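Long-range contact in MIP07328p (PDB 6FKK), which is a semaphorin of the fruit fly whose extracellular sema domain probably acts as a repulsive axon guidance cue by binding receptors on other cells: residues A[417-422]-A[434-439]. Residues are numbered along the deposited sequence; the frame is centred on the assembly and turned at random.
Sequences KFINIL and KTVVIS
Lys417, Lys434 and Ile421 bury the most surface where strands 417-422 and 434-439 run antiparallel. At one end Lys434 and Ile421 form a hydrogen-bonded pair, and the nearly straight bond from Lys434 N to Ile421 O measures 3.1 Å. Although chi1 of Lys434 (66°) places CG between the backbone N and the carbonyl carbon, its chain then extends alongside Ile421, with CE 4.0 Å from Ile421 CG2. A long aliphatic stem suits this place, covering the branched isoleucine while NZ is hydrogen-bonded to Asn524 OD1. The Ile421 side chain crosses that of Val436 obliquely, CD1 lying 3.9 Å from Val436 CG2. The two strands form the outer hairpin of a four-stranded antiparallel sheet, a blade of the sema beta-propeller. At the other end a classic beta bulge sets Ile438 and Ser439 against Lys417, whose carbonyl O takes a 2.8 Å bond from Ile438 N and a weak one from Ser439 N. The bulge brings Ile438 CB within 3.6 Å of Lys417 CB, and Ile438 CD1 meets Ile419 CG2 at 4.0 Å. An alanine at Ile438 would keep CB but lose CD1, and would probably loosen the packing on Ile419, Leu490 and Pro493. Lysine suits buried position 417 because its apolar stem packs, Lys417 CD 3.5 Å from Ser439 OG, while NZ hydrogen-bonds His477 NE2.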
loop_
_atom_site.group_PDB
_atom_site.type_symbol
_atom_site.label_atom_id
_atom_site.label_comp_id
_atom_site.label_asym_id
_atom_site.label_seq_id
_atom_site.Cartn_x
_atom_site.Cartn_y
_atom_site.Cartn_z
ATOM N N LYS A 417 2.458 -3.648 16.447
ATOM C CA LYS A 417 2.201 -5.031 16.075
ATOM C C LYS A 417 0.860 -5.462 16.654
ATOM O O LYS A 417 0.529 -5.114 17.791
ATOM C CB LYS A 417 3.292 -5.967 16.601
ATOM C CG LYS A 417 4.715 -5.626 16.208
ATOM C CD LYS A 417 5.680 -6.539 16.957
ATOM C CE LYS A 417 7.110 -6.407 16.458
ATOM N NZ LYS A 417 7.642 -5.023 16.585
ATOM N N PHE A 418 0.095 -6.225 15.876
ATOM C CA PHE A 418 -1.145 -6.787 16.394
ATOM C C PHE A 418 -1.586 -7.951 15.522
ATOM O O PHE A 418 -1.227 -8.046 14.345
ATOM C CB PHE A 418 -2.259 -5.733 16.486
ATOM C CG PHE A 418 -2.833 -5.322 15.156
ATOM C CD1 PHE A 418 -2.277 -4.274 14.440
ATOM C CD2 PHE A 418 -3.945 -5.966 14.636
ATOM C CE1 PHE A 418 -2.810 -3.889 13.223
ATOM C CE2 PHE A 418 -4.480 -5.586 13.420
ATOM C CZ PHE A 418 -3.912 -4.546 12.714
ATOM N N ILE A 419 -2.377 -8.839 16.126
ATOM C CA ILE A 419 -3.043 -9.927 15.423
ATOM C C ILE A 419 -4.527 -9.864 15.760
ATOM O O ILE A 419 -4.952 -9.156 16.673
ATOM C CB ILE A 419 -2.463 -11.311 15.782
ATOM C CG1 ILE A 419 -2.716 -11.628 17.257
ATOM C CG2 ILE A 419 -0.977 -11.372 15.457
ATOM C CD1 ILE A 419 -2.329 -13.034 17.653
ATOM N N ASN A 420 -5.318 -10.619 15.004
ATOM C CA ASN A 420 -6.761 -10.668 15.186
ATOM C C ASN A 420 -7.185 -12.074 15.575
ATOM O O ASN A 420 -6.661 -13.061 15.049
ATOM C CB ASN A 420 -7.499 -10.236 13.915
ATOM C CG ASN A 420 -7.319 -8.764 13.608
ATOM O OD1 ASN A 420 -6.769 -8.398 12.571
ATOM N ND2 ASN A 420 -7.787 -7.910 14.511
ATOM N N ILE A 421 -8.135 -12.160 16.501
ATOM C CA ILE A 421 -8.716 -13.426 16.928
ATOM C C ILE A 421 -10.228 -13.293 16.848
ATOM O O ILE A 421 -10.808 -12.383 17.454
ATOM C CB ILE A 421 -8.279 -13.816 18.351
ATOM C CG1 ILE A 421 -6.793 -14.184 18.374
ATOM C CG2 ILE A 421 -9.124 -14.967 18.874
ATOM C CD1 ILE A 421 -6.284 -14.545 19.750
ATOM N N LEU A 422 -10.865 -14.188 16.101
ATOM C CA LEU A 422 -12.309 -14.174 15.903
ATOM C C LEU A 422 -12.926 -15.292 16.731
ATOM O O LEU A 422 -12.564 -16.462 16.566
ATOM C CB LEU A 422 -12.656 -14.334 14.423
ATOM C CG LEU A 422 -14.130 -14.215 14.032
ATOM C CD1 LEU A 422 -14.656 -12.829 14.361
ATOM C CD2 LEU A 422 -14.325 -14.530 12.557
ATOM N N LYS A 434 -11.698 -9.501 18.112
ATOM C CA LYS A 434 -10.883 -8.714 19.022
ATOM C C LYS A 434 -9.494 -8.506 18.433
ATOM O O LYS A 434 -9.057 -9.232 17.536
ATOM C CB LYS A 434 -10.787 -9.370 20.408
ATOM C CG LYS A 434 -10.055 -10.699 20.459
ATOM C CD LYS A 434 -10.024 -11.210 21.896
ATOM C CE LYS A 434 -9.215 -12.491 22.043
ATOM N NZ LYS A 434 -9.159 -12.939 23.466
ATOM N N THR A 435 -8.807 -7.488 18.947
ATOM C CA THR A 435 -7.507 -7.061 18.439
ATOM C C THR A 435 -6.468 -7.261 19.533
ATOM O O THR A 435 -6.479 -6.550 20.544
ATOM C CB THR A 435 -7.553 -5.601 17.986
ATOM O OG1 THR A 435 -8.534 -5.448 16.952
ATOM C CG2 THR A 435 -6.195 -5.161 17.461
ATOM N N VAL A 436 -5.572 -8.225 19.329
ATOM C CA VAL A 436 -4.505 -8.516 20.280
ATOM C C VAL A 436 -3.309 -7.652 19.892
ATOM O O VAL A 436 -2.585 -7.961 18.947
ATOM C CB VAL A 436 -4.146 -10.003 20.292
ATOM C CG1 VAL A 436 -3.049 -10.276 21.314
ATOM C CG2 VAL A 436 -5.381 -10.847 20.580
ATOM N N VAL A 437 -3.106 -6.562 20.626
ATOM C CA VAL A 437 -1.981 -5.669 20.371
ATOM C C VAL A 437 -0.725 -6.281 20.975
ATOM O O VAL A 437 -0.642 -6.480 22.191
ATOM C CB VAL A 437 -2.244 -4.269 20.941
ATOM C CG1 VAL A 437 -0.992 -3.412 20.835
ATOM C CG2 VAL A 437 -3.406 -3.615 20.213
ATOM N N ILE A 438 0.257 -6.579 20.127
ATOM C CA ILE A 438 1.494 -7.187 20.604
ATOM C C ILE A 438 2.392 -6.144 21.256
ATOM O O ILE A 438 2.836 -6.315 22.398
ATOM C CB ILE A 438 2.211 -7.909 19.450
ATOM C CG1 ILE A 438 1.332 -9.034 18.906
ATOM C CG2 ILE A 438 3.554 -8.449 19.910
ATOM C CD1 ILE A 438 1.908 -9.712 17.688
ATOM N N SER A 439 2.673 -5.051 20.550
ATOM C CA SER A 439 3.529 -4.004 21.091
ATOM C C SER A 439 3.299 -2.711 20.325
ATOM O O SER A 439 2.898 -2.725 19.159
ATOM C CB SER A 439 5.010 -4.392 21.019
ATOM O OG SER A 439 5.462 -4.412 19.676
#